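Local coordinates for membrane protein (Acinetobacter baumannii AB307-0294, PDB 5DL5), which forms an outer-membrane beta-barrel of the OprD porin family that probably lets small molecules, possibly including antibiotics, pass, at residues S206-D211 with R218-V223; S240-K245 with S315-N320; N159-A164 with G194-F199; K273-W278 with V302-G307. All blocks are in the same frame, centred on the assembly; numbering follows the deposited sequence.

Contact 1 (S206-D211 with R218-V223); sequences SYYGLD and RHYANV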
# COMPACT_ATOMS: atom_id res chain seq x y z
N SER A 206 4.91 11.93 -12.00
CA SER A 206 4.18 10.73 -12.52
C SER A 206 2.72 10.87 -12.68
O SER A 206 2.12 11.71 -12.08
CB SER A 206 4.52 9.55 -11.73
OG SER A 206 4.07 9.62 -10.47
N TYR A 207 2.14 10.08 -13.57
CA TYR A 207 0.73 10.15 -13.90
C TYR A 207 0.34 8.72 -14.33
O TYR A 207 1.02 8.09 -15.19
CB TYR A 207 0.62 11.16 -15.05
CG TYR A 207 -0.70 11.53 -15.57
CD1 TYR A 207 -1.80 11.59 -14.72
CD2 TYR A 207 -0.84 12.01 -16.87
CE1 TYR A 207 -3.04 11.94 -15.17
CE2 TYR A 207 -2.09 12.45 -17.35
CZ TYR A 207 -3.17 12.44 -16.48
OH TYR A 207 -4.42 12.81 -16.88
N TYR A 208 -0.66 8.19 -13.67
CA TYR A 208 -1.10 6.82 -13.91
C TYR A 208 -2.63 6.83 -14.00
O TYR A 208 -3.29 7.66 -13.40
CB TYR A 208 -0.71 5.91 -12.71
CG TYR A 208 0.73 5.62 -12.58
CD1 TYR A 208 1.53 6.44 -11.83
CD2 TYR A 208 1.29 4.55 -13.21
CE1 TYR A 208 2.91 6.22 -11.73
CE2 TYR A 208 2.67 4.26 -13.14
CZ TYR A 208 3.46 5.12 -12.37
OH TYR A 208 4.80 4.94 -12.25
N GLY A 209 -3.16 5.86 -14.70
CA GLY A 209 -4.58 5.63 -14.90
C GLY A 209 -4.97 4.18 -14.64
O GLY A 209 -4.16 3.22 -14.90
N LEU A 210 -6.19 4.00 -14.14
CA LEU A 210 -6.77 2.71 -13.94
C LEU A 210 -8.19 2.79 -14.51
O LEU A 210 -8.98 3.67 -14.13
CB LEU A 210 -6.88 2.31 -12.47
CG LEU A 210 -7.76 1.13 -12.09
CD1 LEU A 210 -7.31 -0.24 -12.59
CD2 LEU A 210 -7.85 1.03 -10.60
N ASP A 211 -8.54 1.77 -15.29
CA ASP A 211 -9.95 1.53 -15.61
C ASP A 211 -10.31 0.10 -15.27
O ASP A 211 -9.80 -0.86 -15.95
CB ASP A 211 -10.19 1.83 -17.09
CG ASP A 211 -11.67 1.60 -17.51
OD1 ASP A 211 -12.27 0.63 -17.13
OD2 ASP A 211 -12.26 2.38 -18.21
N ARG A 218 -9.80 5.58 -12.18
CA ARG A 218 -8.95 6.28 -11.26
C ARG A 218 -7.71 6.81 -11.91
O ARG A 218 -7.11 6.10 -12.74
CB ARG A 218 -8.60 5.38 -10.07
CG ARG A 218 -7.71 6.04 -9.05
CD ARG A 218 -7.90 5.41 -7.65
NE ARG A 218 -7.36 4.15 -7.57
CZ ARG A 218 -7.77 3.13 -6.75
NH1 ARG A 218 -8.86 3.17 -5.99
NH2 ARG A 218 -7.15 2.00 -6.88
N HIS A 219 -7.39 8.07 -11.63
CA HIS A 219 -6.15 8.65 -12.06
C HIS A 219 -5.34 9.15 -10.90
O HIS A 219 -5.93 9.60 -9.91
CB HIS A 219 -6.46 9.75 -13.09
CG HIS A 219 -7.18 9.25 -14.32
ND1 HIS A 219 -8.55 9.19 -14.42
CD2 HIS A 219 -6.70 8.70 -15.47
CE1 HIS A 219 -8.89 8.68 -15.58
NE2 HIS A 219 -7.79 8.36 -16.23
N TYR A 220 -4.02 9.14 -11.03
CA TYR A 220 -3.10 9.58 -9.96
C TYR A 220 -2.07 10.46 -10.68
O TYR A 220 -1.62 10.14 -11.78
CB TYR A 220 -2.37 8.41 -9.32
CG TYR A 220 -1.20 8.74 -8.37
CD1 TYR A 220 -1.43 9.06 -7.04
CD2 TYR A 220 0.08 8.73 -8.83
CE1 TYR A 220 -0.41 9.35 -6.20
CE2 TYR A 220 1.12 9.09 -7.99
CZ TYR A 220 0.86 9.30 -6.68
OH TYR A 220 1.84 9.61 -5.82
N ALA A 221 -1.66 11.53 -10.01
CA ALA A 221 -0.53 12.35 -10.46
C ALA A 221 0.35 12.67 -9.24
O ALA A 221 -0.15 12.84 -8.13
CB ALA A 221 -1.08 13.70 -11.03
N ASN A 222 1.64 12.86 -9.47
CA ASN A 222 2.57 13.29 -8.41
C ASN A 222 3.64 14.17 -9.04
O ASN A 222 4.09 13.98 -10.19
CB ASN A 222 3.21 12.09 -7.73
CG ASN A 222 4.37 12.48 -6.80
OD1 ASN A 222 5.51 12.42 -7.17
ND2 ASN A 222 4.06 12.80 -5.58
N VAL A 223 4.04 15.15 -8.24
CA VAL A 223 5.27 15.88 -8.49
C VAL A 223 6.05 16.01 -7.16
O VAL A 223 5.45 16.28 -6.09
CB VAL A 223 4.99 17.17 -9.25
CG1 VAL A 223 4.17 18.16 -8.43
CG2 VAL A 223 6.31 17.88 -9.53
O HOH W 1 6.53 11.01 -9.29

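Contact 2 (S240-K245 with S315-N320); sequences SGYHTK and SIYLPN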
# COMPACT_ATOMS: atom_id res chain seq x y z
N SER A 240 0.59 15.41 -4.50
CA SER A 240 0.06 14.15 -4.92
C SER A 240 -1.47 14.27 -4.99
O SER A 240 -2.09 15.00 -4.20
CB SER A 240 0.40 13.03 -3.92
OG SER A 240 1.80 12.80 -3.99
N GLY A 241 -2.10 13.50 -5.88
CA GLY A 241 -3.55 13.36 -5.82
C GLY A 241 -4.23 12.25 -6.66
O GLY A 241 -3.60 11.70 -7.55
N TYR A 242 -5.41 11.83 -6.21
CA TYR A 242 -6.23 10.92 -7.02
C TYR A 242 -7.58 11.55 -7.39
O TYR A 242 -8.26 12.25 -6.58
CB TYR A 242 -6.56 9.63 -6.30
CG TYR A 242 -5.42 8.77 -5.89
CD1 TYR A 242 -4.84 8.92 -4.65
CD2 TYR A 242 -5.03 7.68 -6.71
CE1 TYR A 242 -3.84 8.03 -4.22
CE2 TYR A 242 -3.97 6.86 -6.36
CZ TYR A 242 -3.39 7.03 -5.08
OH TYR A 242 -2.43 6.19 -4.73
N HIS A 243 -7.98 11.21 -8.59
CA HIS A 243 -9.36 11.38 -9.02
C HIS A 243 -10.02 9.99 -9.28
O HIS A 243 -9.54 9.22 -10.12
CB HIS A 243 -9.36 12.24 -10.26
CG HIS A 243 -10.68 12.32 -10.93
ND1 HIS A 243 -11.68 13.14 -10.47
CD2 HIS A 243 -11.21 11.61 -11.96
CE1 HIS A 243 -12.75 13.02 -11.25
NE2 HIS A 243 -12.50 12.08 -12.15
N THR A 244 -11.14 9.72 -8.62
CA THR A 244 -11.81 8.43 -8.76
C THR A 244 -13.27 8.59 -9.08
O THR A 244 -14.02 9.30 -8.42
CB THR A 244 -11.72 7.62 -7.45
OG1 THR A 244 -10.38 7.52 -7.06
CG2 THR A 244 -12.33 6.13 -7.62
N LYS A 245 -13.71 7.92 -10.11
CA LYS A 245 -15.10 7.81 -10.43
C LYS A 245 -15.51 6.36 -10.20
O LYS A 245 -15.00 5.41 -10.85
CB LYS A 245 -15.40 8.20 -11.89
CG LYS A 245 -16.89 8.32 -12.09
CD LYS A 245 -17.25 8.85 -13.47
CE LYS A 245 -16.80 7.82 -14.52
NZ LYS A 245 -17.69 7.74 -15.71
N SER A 315 -3.35 1.16 -2.48
CA SER A 315 -3.47 2.21 -3.50
C SER A 315 -3.73 3.60 -2.82
O SER A 315 -4.75 4.22 -3.05
CB SER A 315 -4.57 1.88 -4.49
OG SER A 315 -4.23 0.70 -5.16
N ILE A 316 -2.81 4.05 -1.97
CA ILE A 316 -3.03 5.19 -1.05
C ILE A 316 -1.69 5.92 -0.94
O ILE A 316 -1.13 5.94 0.12
CB ILE A 316 -3.69 4.71 0.25
CG1 ILE A 316 -3.96 5.78 1.29
CG2 ILE A 316 -2.88 3.77 1.07
CD1 ILE A 316 -5.03 6.76 1.03
N TYR A 317 -1.17 6.46 -2.03
CA TYR A 317 0.19 7.09 -2.05
C TYR A 317 0.04 8.60 -1.60
O TYR A 317 0.12 9.50 -2.39
CB TYR A 317 0.81 6.93 -3.42
CG TYR A 317 1.50 5.52 -3.71
CD1 TYR A 317 0.88 4.34 -3.43
CD2 TYR A 317 2.66 5.44 -4.38
CE1 TYR A 317 1.45 3.12 -3.68
CE2 TYR A 317 3.25 4.22 -4.71
CZ TYR A 317 2.63 3.06 -4.32
OH TYR A 317 3.18 1.85 -4.62
N LEU A 318 -0.39 8.81 -0.37
CA LEU A 318 -0.65 10.14 0.20
C LEU A 318 -0.00 10.17 1.62
O LEU A 318 0.20 9.12 2.21
CB LEU A 318 -2.15 10.31 0.36
CG LEU A 318 -2.93 10.37 -0.96
CD1 LEU A 318 -4.41 10.32 -0.71
CD2 LEU A 318 -2.64 11.60 -1.73
N PRO A 319 0.31 11.34 2.13
CA PRO A 319 1.16 11.44 3.39
C PRO A 319 0.36 11.23 4.67
O PRO A 319 0.87 10.81 5.68
CB PRO A 319 1.67 12.90 3.30
CG PRO A 319 0.62 13.70 2.56
CD PRO A 319 0.18 12.68 1.48
N ASN A 320 -0.92 11.54 4.70
CA ASN A 320 -1.68 11.50 5.98
C ASN A 320 -2.40 10.18 6.05
O ASN A 320 -3.65 10.07 5.89
CB ASN A 320 -2.65 12.62 6.16
CG ASN A 320 -1.97 13.99 6.24
OD1 ASN A 320 -0.75 14.11 6.22
ND2 ASN A 320 -2.78 15.04 6.28

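Contact 3 (N159-A164 with G194-F199); sequences NLEVVA and GAKYKF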
# COMPACT_ATOMS: atom_id res chain seq x y z
N ASN A 159 15.43 7.36 -18.13
CA ASN A 159 14.81 8.00 -16.99
C ASN A 159 13.30 8.13 -17.07
O ASN A 159 12.72 8.82 -16.22
CB ASN A 159 15.35 9.42 -16.80
CG ASN A 159 16.86 9.49 -16.92
OD1 ASN A 159 17.38 10.31 -17.72
ND2 ASN A 159 17.56 8.69 -16.13
N LEU A 160 12.71 7.53 -18.12
CA LEU A 160 11.29 7.42 -18.25
C LEU A 160 10.86 5.98 -18.21
O LEU A 160 11.33 5.19 -19.07
CB LEU A 160 10.88 8.02 -19.57
CG LEU A 160 9.35 7.83 -19.82
CD1 LEU A 160 8.51 8.89 -19.07
CD2 LEU A 160 9.16 7.96 -21.24
N GLU A 161 9.92 5.67 -17.32
CA GLU A 161 9.27 4.39 -17.28
C GLU A 161 7.80 4.49 -17.66
O GLU A 161 7.09 5.36 -17.13
CB GLU A 161 9.37 3.76 -15.90
CG GLU A 161 8.81 2.35 -15.86
CD GLU A 161 8.87 1.74 -14.46
OE1 GLU A 161 8.15 2.22 -13.54
OE2 GLU A 161 9.68 0.83 -14.22
N VAL A 162 7.40 3.71 -18.64
CA VAL A 162 6.02 3.64 -19.10
C VAL A 162 5.52 2.24 -18.86
O VAL A 162 6.23 1.24 -19.15
CB VAL A 162 5.88 4.04 -20.59
CG1 VAL A 162 4.48 3.82 -21.04
CG2 VAL A 162 6.29 5.48 -20.91
N VAL A 163 4.29 2.14 -18.36
CA VAL A 163 3.66 0.87 -18.11
C VAL A 163 2.29 0.80 -18.74
O VAL A 163 1.63 1.82 -18.93
CB VAL A 163 3.55 0.57 -16.59
CG1 VAL A 163 4.94 0.59 -15.98
CG2 VAL A 163 2.77 1.65 -15.82
N ALA A 164 1.90 -0.43 -19.10
CA ALA A 164 0.56 -0.77 -19.51
C ALA A 164 0.26 -2.18 -19.06
O ALA A 164 1.10 -3.07 -19.22
CB ALA A 164 0.38 -0.65 -21.05
N GLY A 194 0.51 4.26 -17.38
CA GLY A 194 1.05 5.46 -16.77
C GLY A 194 2.53 5.66 -17.13
O GLY A 194 3.13 4.89 -17.83
N ALA A 195 3.11 6.67 -16.56
CA ALA A 195 4.46 7.01 -16.86
C ALA A 195 5.02 7.75 -15.65
O ALA A 195 4.29 8.47 -14.94
CB ALA A 195 4.55 7.91 -18.07
N LYS A 196 6.31 7.64 -15.49
CA LYS A 196 7.04 8.26 -14.40
C LYS A 196 8.31 8.78 -15.05
O LYS A 196 8.96 8.08 -15.84
CB LYS A 196 7.42 7.18 -13.41
CG LYS A 196 8.21 7.70 -12.24
CD LYS A 196 8.57 6.59 -11.26
CE LYS A 196 8.21 5.16 -11.68
NZ LYS A 196 9.16 4.16 -11.11
N TYR A 197 8.71 9.99 -14.68
CA TYR A 197 9.85 10.63 -15.29
C TYR A 197 10.71 11.37 -14.24
O TYR A 197 10.18 12.13 -13.39
CB TYR A 197 9.38 11.58 -16.34
CG TYR A 197 10.53 12.18 -17.17
CD1 TYR A 197 11.38 11.32 -17.87
CD2 TYR A 197 10.77 13.55 -17.21
CE1 TYR A 197 12.44 11.82 -18.63
CE2 TYR A 197 11.86 14.07 -17.90
CZ TYR A 197 12.65 13.22 -18.62
OH TYR A 197 13.68 13.60 -19.34
N LYS A 198 12.02 11.14 -14.33
CA LYS A 198 13.01 11.89 -13.54
C LYS A 198 13.55 13.00 -14.45
O LYS A 198 14.31 12.73 -15.41
CB LYS A 198 14.12 10.93 -13.08
CG LYS A 198 15.08 11.61 -12.10
CD LYS A 198 16.30 10.73 -11.86
CE LYS A 198 17.23 11.51 -10.99
NZ LYS A 198 18.34 10.71 -10.55
N PHE A 199 13.19 14.24 -14.17
CA PHE A 199 13.61 15.43 -14.96
C PHE A 199 15.06 15.76 -14.68
O PHE A 199 15.82 16.00 -15.58
CB PHE A 199 12.77 16.66 -14.64
CG PHE A 199 11.35 16.56 -15.09
CD1 PHE A 199 10.42 16.00 -14.31
CD2 PHE A 199 10.97 17.06 -16.33
CE1 PHE A 199 9.10 15.93 -14.75
CE2 PHE A 199 9.67 16.97 -16.77
CZ PHE A 199 8.74 16.43 -15.96

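Contact 4 (K273-W278 with V302-G307); sequences KTNNIW and VGYDYG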
# COMPACT_ATOMS: atom_id res chain seq x y z
N LYS A 273 -20.35 8.03 -8.23
CA LYS A 273 -19.89 8.91 -7.15
C LYS A 273 -18.44 9.22 -7.49
O LYS A 273 -17.76 8.40 -8.12
CB LYS A 273 -20.03 8.20 -5.81
CG LYS A 273 -21.43 7.86 -5.32
CD LYS A 273 -22.33 9.09 -5.02
CE LYS A 273 -23.77 8.63 -4.78
NZ LYS A 273 -24.63 9.77 -4.45
N THR A 274 -18.03 10.44 -7.16
CA THR A 274 -16.74 10.96 -7.51
C THR A 274 -16.04 11.48 -6.29
O THR A 274 -16.65 12.17 -5.46
CB THR A 274 -16.94 12.09 -8.54
OG1 THR A 274 -17.29 11.49 -9.77
CG2 THR A 274 -15.58 12.87 -8.85
N ASN A 275 -14.75 11.19 -6.22
CA ASN A 275 -13.85 11.66 -5.15
C ASN A 275 -12.71 12.30 -5.85
O ASN A 275 -12.20 11.74 -6.82
CB ASN A 275 -13.22 10.51 -4.40
CG ASN A 275 -12.24 10.93 -3.34
OD1 ASN A 275 -11.01 10.77 -3.52
ND2 ASN A 275 -12.76 11.49 -2.21
N ASN A 276 -12.30 13.45 -5.37
CA ASN A 276 -10.91 13.94 -5.55
C ASN A 276 -10.22 14.04 -4.16
O ASN A 276 -10.78 14.55 -3.20
CB ASN A 276 -10.87 15.33 -6.20
CG ASN A 276 -11.53 15.31 -7.56
OD1 ASN A 276 -11.01 14.75 -8.48
ND2 ASN A 276 -12.71 15.78 -7.64
N ILE A 277 -9.02 13.52 -4.07
CA ILE A 277 -8.18 13.62 -2.85
C ILE A 277 -6.82 14.09 -3.34
O ILE A 277 -6.22 13.55 -4.27
CB ILE A 277 -8.19 12.36 -2.00
CG1 ILE A 277 -7.44 12.61 -0.68
CG2 ILE A 277 -7.68 11.18 -2.80
CD1 ILE A 277 -7.55 11.46 0.29
N TRP A 278 -6.31 15.10 -2.67
CA TRP A 278 -4.97 15.63 -2.94
C TRP A 278 -4.25 16.03 -1.63
O TRP A 278 -4.88 16.18 -0.63
CB TRP A 278 -5.03 16.76 -3.95
CG TRP A 278 -5.77 17.91 -3.51
CD1 TRP A 278 -7.12 18.13 -3.66
CD2 TRP A 278 -5.24 19.05 -2.77
NE1 TRP A 278 -7.44 19.31 -3.01
CE2 TRP A 278 -6.35 19.87 -2.43
CE3 TRP A 278 -3.99 19.39 -2.31
CZ2 TRP A 278 -6.22 21.08 -1.78
CZ3 TRP A 278 -3.87 20.60 -1.53
CH2 TRP A 278 -5.01 21.43 -1.32
N VAL A 302 -18.14 11.39 -2.31
CA VAL A 302 -17.73 10.22 -1.62
C VAL A 302 -16.38 10.51 -1.15
O VAL A 302 -15.65 11.29 -1.78
CB VAL A 302 -17.85 8.91 -2.56
CG1 VAL A 302 -16.89 8.96 -3.74
CG2 VAL A 302 -17.62 7.62 -1.82
N GLY A 303 -15.97 9.82 -0.08
CA GLY A 303 -14.56 9.74 0.28
C GLY A 303 -13.70 8.87 -0.64
O GLY A 303 -14.18 8.37 -1.64
N TYR A 304 -12.43 8.79 -0.32
CA TYR A 304 -11.44 7.98 -1.05
C TYR A 304 -11.58 6.51 -0.58
O TYR A 304 -10.77 6.01 0.21
CB TYR A 304 -10.05 8.58 -1.01
CG TYR A 304 -9.07 7.84 -1.88
CD1 TYR A 304 -9.33 7.70 -3.24
CD2 TYR A 304 -7.94 7.16 -1.38
CE1 TYR A 304 -8.50 6.96 -4.05
CE2 TYR A 304 -7.05 6.49 -2.22
CZ TYR A 304 -7.36 6.31 -3.54
OH TYR A 304 -6.64 5.55 -4.46
N ASP A 305 -12.66 5.84 -1.04
CA ASP A 305 -13.12 4.51 -0.49
C ASP A 305 -12.31 3.42 -1.28
O ASP A 305 -12.88 2.68 -2.06
CB ASP A 305 -14.62 4.34 -0.65
CG ASP A 305 -15.47 5.14 0.33
OD1 ASP A 305 -15.02 6.15 0.90
OD2 ASP A 305 -16.69 4.90 0.34
N TYR A 306 -10.97 3.50 -1.21
CA TYR A 306 -10.06 2.60 -1.91
C TYR A 306 -10.11 1.18 -1.28
O TYR A 306 -10.47 0.95 -0.10
CB TYR A 306 -8.64 3.17 -2.02
CG TYR A 306 -7.79 2.98 -0.75
CD1 TYR A 306 -7.94 3.80 0.36
CD2 TYR A 306 -6.92 1.92 -0.63
CE1 TYR A 306 -7.21 3.61 1.53
CE2 TYR A 306 -6.23 1.72 0.51
CZ TYR A 306 -6.39 2.55 1.60
OH TYR A 306 -5.74 2.33 2.78
N GLY A 307 -9.73 0.21 -2.06
CA GLY A 307 -9.62 -1.14 -1.49
C GLY A 307 -10.90 -1.90 -1.40
O GLY A 307 -10.86 -3.00 -0.94

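Contact 1 (S206-D211 with R218-V223)
Segments 206-211 and 218-223 are the two arms of a beta hairpin, antiparallel at 173° with axes 4.6 Å apart at closest approach, joined by six backbone hydrogen bonds at the pairs S206-N222, Y208-Y220 and L210-R218. The shortest of these, L210 N to R218 O at 2.7 Å, arrives nearly along the C=O axis. On one face Y207, with CG anti to its backbone N (chi1 -176°), lies across the neighbouring strand, so that its CD1 edge meets Y220 O in the ring plane at 3.3 Å, close to the methyl of A221. The other face carries Y208 and Y220, side by side and pointing the same way, with Y208 CD1 4.0 Å from Y220 CD2 at the edge of the Y208 ring. S206 OG comes up to the edge of the Y220 ring, and a water 3.1 Å from S206 OG donates to N222 OD1 at 2.7 Å, bridging the two strands. The side-chain nitrogen ND2 of N222 is hydrogen-bonded to D238 OD1 and S240 OG. Beside L210, whose CD2 is 3.9 Å from R218 NH2, the arginine chain bends at chi3; NH1 forms a salt bridge with D311 and NH2 bonds to V134 O. On this face, then, R218 ties the hairpin to loops and N222 ties it to strand 233-246, and D311 probably offsets the arginine's charge.

Contact 2 (S240-K245 with S315-N320)
Y242 reaches from strand 233-246 of the barrel wall to an inverse gamma turn centred on Y317, in the long loop that follows strand 289-300. The central bond runs from Y317 N to Y242 OH, 3.0 Å long and nearly straight at 167°, and the donor lies in the plane of the tyrosine ring, at its edge. The phenol oxygen is gripped twice, because it is also hydrogen-bonded to P133 O of another loop. Y317 CB packs close by, 3.6 Å from Y242 OH. Further down the same ring edge, Y242 CE1 meets L318 CG at 4.1 Å. The branch of that leucine continues toward the wall, bringing L318 CD2 within 4.0 Å of S240 CB, while I277 of the adjoining strand also touches the leucine. What aims the phenol is its first torsion: CG is anti to the carbonyl carbon, beside the backbone N (chi1 -61°), and the ring stands away from the strand. The strand itself is fixed by backbone bonds to both neighbours, G241 pairing with A221 and Y242 with I277. Anchorage on the loop side comes from S315, whose OG bonds to D311 O and A136 N. Y242 OH thus joins the wall strand to two loop segments, through Y317 N and P133 O, an example of how a barrel can hold loop chain against its wall. Within the turn, L318 N makes a weak bond of 3.0 Å to I316 O.

Contact 3 (N159-A164 with G194-F199)
K196 rises from strand 190-200 beside E161 of strand 160-171, the two side chains lying alongside and pointing the same way. Its CB is 4.2 Å from E161 O, and CG is anti to the backbone N with chi2 extended, so the first part of the chain runs straight, alongside E161. At chi3 the lysine is almost eclipsed (5°), a strained torsion that turns its outer end toward the glutamate. CE then comes to 3.5 Å from E161 OE1, and NZ completes a salt bridge to the same oxygen at 3.3 Å, whose hydrogen bond is weak. The other carboxylate oxygen, OE2, is bonded to H155, so the carboxylate is shared between two partners. Beneath this pair E161 N to K196 O, at 3.0 Å, and K196 N to E161 O make one antiparallel hydrogen-bonded pair, and V163-G194 makes the next. At the backbone angles of G194 a beta carbon would collide with the preceding carbonyl oxygen. On the opposite face of the sheet L160 and Y197 cross at about a right angle, with L160 CB at the edge of the tyrosine ring, 3.7 Å from CD1, and L160 CD1 touching the methyl of A195 at 4.2 Å. Near the end of the strand K198 N donates to N159 O. Within the barrel wall, strand 160-171 is bonded through V162 and A164 to strand 150-157, while A195 and Y197 carry strand 190-200 on to strand 203-212.

Contact 4 (K273-W278 with V302-G307)
N275 of a barrel strand and Y304 of an adjoining loop both hold CG anti to the backbone N (chi1 177° and -174°), and the two side chains cross at about a right angle, with the amide and ring planes only 31° apart. The loop is wound through two successive inverse gamma turns, centred on Y304 and D305. ND2 of N275 donates to V302 O at 2.9 Å, on a lone pair of the carbonyl and close to the amide plane, with a further bond to N298 OD1 on the next strand; together they fix the rotation of the amide. This sets OD1 against the tyrosine, 3.5 Å from Y304 CB. Two residues further along the strand, I277 CG2 sits over a face of the Y304 ring in a CH-pi contact, 4.1 Å from the ring centroid. At the strand's start K273 CB meets V302 CG1 at 3.8 Å, while the lysine's amine turns off to T258 O and T256 O. Y304 also packs beside R218. The N275 amide and the face of the Y304 ring join strand 273-286 to the beginning of the loop, in a largely buried contact. At the tip of the side chain, Y304 OH is hydrogen-bonded to S315 O.

Along the chain contact 3 comes first, pairing strand 160-171 with strand 190-200 and closing a loop of 29 residues. Contact 1 follows in series as a tight hairpin, and because strand 203-212 is bonded to strand 190-200, through Y207 O and A195 N, the two contacts form one continuous piece of barrel wall. Contact 2 then opens on strand 233-246, next to the hairpin, and closes only at residues 315-320; contact 4 opens and closes within that span. Contacts 2 and 4 thus tie successive parts of the same long loop to neighbouring strands, their centres about 8 Å apart. R218 of contact 1 reaches Y304 of contact 4, whereas contacts 3 and 4 do not touch.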